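Local structure of Csc2 (4TXD) at residues P94-M98 / F199-F203. The protein probably binds CRISPR RNA as the Cas7-family backbone subunit of a type I-D interference complex, and carries a bound zinc ion. Sequence-based numbering, arbitrary orientation.
Sequences PQKLM and FDPAF
In the RRM-like core of this Cas7-family protein, the first turn of helix 94-115, which follows directly on strand 85-92, packs against strand 197-204, which is interrupted at Asp200 and Pro201 and neighbours 85-92 in the antiparallel sheet. Phe199 offers a ring face to the helix: Leu97 CB stands over it, 3.8 Å from the ring centroid and 16° off the normal, a CH-pi contact displaced toward the ring's rim. With Leu97 CG anti to its own carbonyl carbon (chi1 -70°) and the chain extended at chi2, CD1 reaches obliquely toward the strand, to 3.2 Å from the carbonyl oxygen O of Asp200 and 4.0 Å from CB of Ala202. Met98 comes to the same ring at its edge, SD lying 5.3 Å from the centroid in a Met-aromatic contact while CG sits 3.9 Å from Phe199 CD2. Pro94, at the start of the helix, rests its ring on the strand backbone, CB 3.5 Å from Phe199 O and CG 3.6 Å from Pro201 N, and its CD meets CG of Pro201. Asp200 points its CB away from the helix, and its carboxylate forms a salt bridge with Arg244 of strand 240-247. Replacing Phe199 by an alanine would probably leave a gap beneath Leu97 CB and the Met98 sulfur without its aromatic neighbour. The helix start is thus held to the strand by apolar and aromatic contacts rather than by hydrogen bonds between the two segments, while the Asp200 carboxylate is satisfied by Arg244 and by the backbone N of Ala295.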
ATOM      1  N   PRO A  94      -3.674  -6.139   7.742  1.00 20.06           N
ATOM      2  CA  PRO A  94      -3.583  -4.840   7.060  1.00 19.55           C
ATOM      3  C   PRO A  94      -2.313  -4.041   7.384  1.00 23.56           C
ATOM      4  O   PRO A  94      -1.714  -3.484   6.466  1.00 21.70           O
ATOM      5  CB  PRO A  94      -4.831  -4.099   7.558  1.00 19.74           C
ATOM      6  CG  PRO A  94      -5.819  -5.186   7.800  1.00 20.93           C
ATOM      7  CD  PRO A  94      -5.007  -6.338   8.355  1.00 22.22           C
ATOM      8  N   GLN A  95      -1.886  -3.982   8.641  0.51 22.09           N
ATOM      9  CA  GLN A  95      -0.707  -3.166   8.934  0.51 23.02           C
ATOM     10  C   GLN A  95       0.591  -3.790   8.392  0.51 21.42           C
ATOM     11  O   GLN A  95       1.570  -3.082   8.171  0.51 22.03           O
ATOM     12  CB  GLN A  95      -0.595  -2.890  10.434  0.51 23.64           C
ATOM     13  CG  GLN A  95      -1.657  -1.914  10.956  0.51 30.40           C
ATOM     14  CD  GLN A  95      -1.727  -0.606  10.163  0.51 30.97           C
ATOM     15  OE1 GLN A  95      -0.756   0.150  10.088  0.51 32.05           O
ATOM     16  NE2 GLN A  95      -2.885  -0.337   9.573  0.51 26.99           N
ATOM     17  N   LYS A  96       0.611  -5.098   8.149  1.00 18.32           N
ATOM     18  CA  LYS A  96       1.756  -5.690   7.448  1.00 21.91           C
ATOM     19  C   LYS A  96       1.743  -5.311   5.965  1.00 16.76           C
ATOM     20  O   LYS A  96       2.791  -5.007   5.393  1.00 18.46           O
ATOM     21  CB  LYS A  96       1.789  -7.217   7.592  1.00 19.82           C
ATOM     22  CG  LYS A  96       1.832  -7.681   9.031  1.00 22.22           C
ATOM     23  CD  LYS A  96       2.112  -9.182   9.136  1.00 18.94           C
ATOM     24  CE  LYS A  96       2.094  -9.612  10.607  1.00 18.26           C
ATOM     25  NZ  LYS A  96       2.407 -11.048  10.751  1.00 26.13           N
ATOM     26  N   LEU A  97       0.562  -5.352   5.348  1.00 19.52           N
ATOM     27  CA  LEU A  97       0.410  -4.943   3.956  1.00 21.56           C
ATOM     28  C   LEU A  97       0.823  -3.474   3.777  1.00 22.87           C
ATOM     29  O   LEU A  97       1.559  -3.129   2.835  1.00 21.22           O
ATOM     30  CB  LEU A  97      -1.032  -5.158   3.484  1.00 16.31           C
ATOM     31  CG  LEU A  97      -1.425  -6.632   3.331  1.00 18.55           C
ATOM     32  CD1 LEU A  97      -2.906  -6.749   3.099  1.00 17.77           C
ATOM     33  CD2 LEU A  97      -0.657  -7.285   2.168  1.00 22.26           C
ATOM     34  N   MET A  98       0.368  -2.618   4.689  1.00 23.68           N
ATOM     35  CA  MET A  98       0.796  -1.221   4.699  1.00 24.36           C
ATOM     36  C   MET A  98       2.304  -1.090   4.759  1.00 21.86           C
ATOM     37  O   MET A  98       2.900  -0.360   3.967  1.00 25.03           O
ATOM     38  CB  MET A  98       0.205  -0.463   5.903  1.00 26.28           C
ATOM     39  CG  MET A  98      -1.253  -0.148   5.789  1.00 33.66           C
ATOM     40  SD  MET A  98      -1.533   1.348   4.836  1.00 29.91           S
ATOM     41  CE  MET A  98      -0.947   2.601   5.942  1.00 23.90           C
ATOM     42  N   PHE A 199      -6.070  -1.233   3.420  1.00 17.41           N
ATOM     43  CA  PHE A 199      -6.035  -2.661   3.087  1.00 18.88           C
ATOM     44  C   PHE A 199      -7.022  -3.480   3.908  1.00 18.31           C
ATOM     45  O   PHE A 199      -7.133  -3.281   5.121  1.00 22.59           O
ATOM     46  CB  PHE A 199      -4.641  -3.247   3.310  1.00 16.42           C
ATOM     47  CG  PHE A 199      -3.633  -2.851   2.276  1.00 21.87           C
ATOM     48  CD1 PHE A 199      -3.596  -3.490   1.042  1.00 20.54           C
ATOM     49  CD2 PHE A 199      -2.709  -1.846   2.545  1.00 20.17           C
ATOM     50  CE1 PHE A 199      -2.655  -3.130   0.077  1.00 26.02           C
ATOM     51  CE2 PHE A 199      -1.765  -1.479   1.594  1.00 21.68           C
ATOM     52  CZ  PHE A 199      -1.736  -2.115   0.356  1.00 23.44           C
ATOM     53  N   ASP A 200      -7.704  -4.420   3.251  1.00 18.79           N
ATOM     54  CA  ASP A 200      -8.281  -5.580   3.942  1.00 17.00           C
ATOM     55  C   ASP A 200      -7.117  -6.438   4.425  1.00 16.46           C
ATOM     56  O   ASP A 200      -5.996  -6.286   3.940  1.00 18.21           O
ATOM     57  CB  ASP A 200      -9.165  -6.428   3.010  1.00 17.27           C
ATOM     58  CG  ASP A 200     -10.492  -5.796   2.687  1.00 22.11           C
ATOM     59  OD1 ASP A 200     -10.737  -4.626   3.044  1.00 21.51           O
ATOM     60  OD2 ASP A 200     -11.300  -6.498   2.032  1.00 20.83           O
ATOM     61  N   PRO A 201      -7.373  -7.373   5.360  1.00 17.68           N
ATOM     62  CA  PRO A 201      -6.375  -8.443   5.523  1.00 18.57           C
ATOM     63  C   PRO A 201      -6.270  -9.237   4.221  1.00 16.24           C
ATOM     64  O   PRO A 201      -7.261  -9.281   3.492  1.00 18.40           O
ATOM     65  CB  PRO A 201      -6.956  -9.329   6.647  1.00 18.78           C
ATOM     66  CG  PRO A 201      -8.056  -8.497   7.287  1.00 19.71           C
ATOM     67  CD  PRO A 201      -8.573  -7.596   6.186  1.00 19.98           C
ATOM     68  N   ALA A 202      -5.120  -9.851   3.937  1.00 19.63           N
ATOM     69  CA  ALA A 202      -5.034 -10.765   2.810  1.00 20.57           C
ATOM     70  C   ALA A 202      -5.095 -12.212   3.314  1.00 15.85           C
ATOM     71  O   ALA A 202      -4.295 -12.627   4.163  1.00 18.84           O
ATOM     72  CB  ALA A 202      -3.775 -10.516   2.005  1.00 16.40           C
ATOM     73  N   PHE A 203      -6.052 -12.959   2.815  1.00 18.97           N
ATOM     74  CA  PHE A 203      -6.344 -14.300   3.284  1.00 18.10           C
ATOM     75  C   PHE A 203      -5.828 -15.438   2.372  1.00 19.91           C
ATOM     76  O   PHE A 203      -6.081 -15.440   1.221  1.00 17.55           O
ATOM     77  CB  PHE A 203      -7.849 -14.480   3.417  1.00 16.52           C
ATOM     78  CG  PHE A 203      -8.517 -13.533   4.355  1.00 22.76           C
ATOM     79  CD1 PHE A 203      -8.949 -12.309   3.929  1.00 18.69           C
ATOM     80  CD2 PHE A 203      -8.748 -13.887   5.646  1.00 21.18           C
ATOM     81  CE1 PHE A 203      -9.573 -11.448   4.777  1.00 20.66           C
ATOM     82  CE2 PHE A 203      -9.372 -13.038   6.503  1.00 23.77           C
ATOM     83  CZ  PHE A 203      -9.782 -11.810   6.073  1.00 22.81           C
TER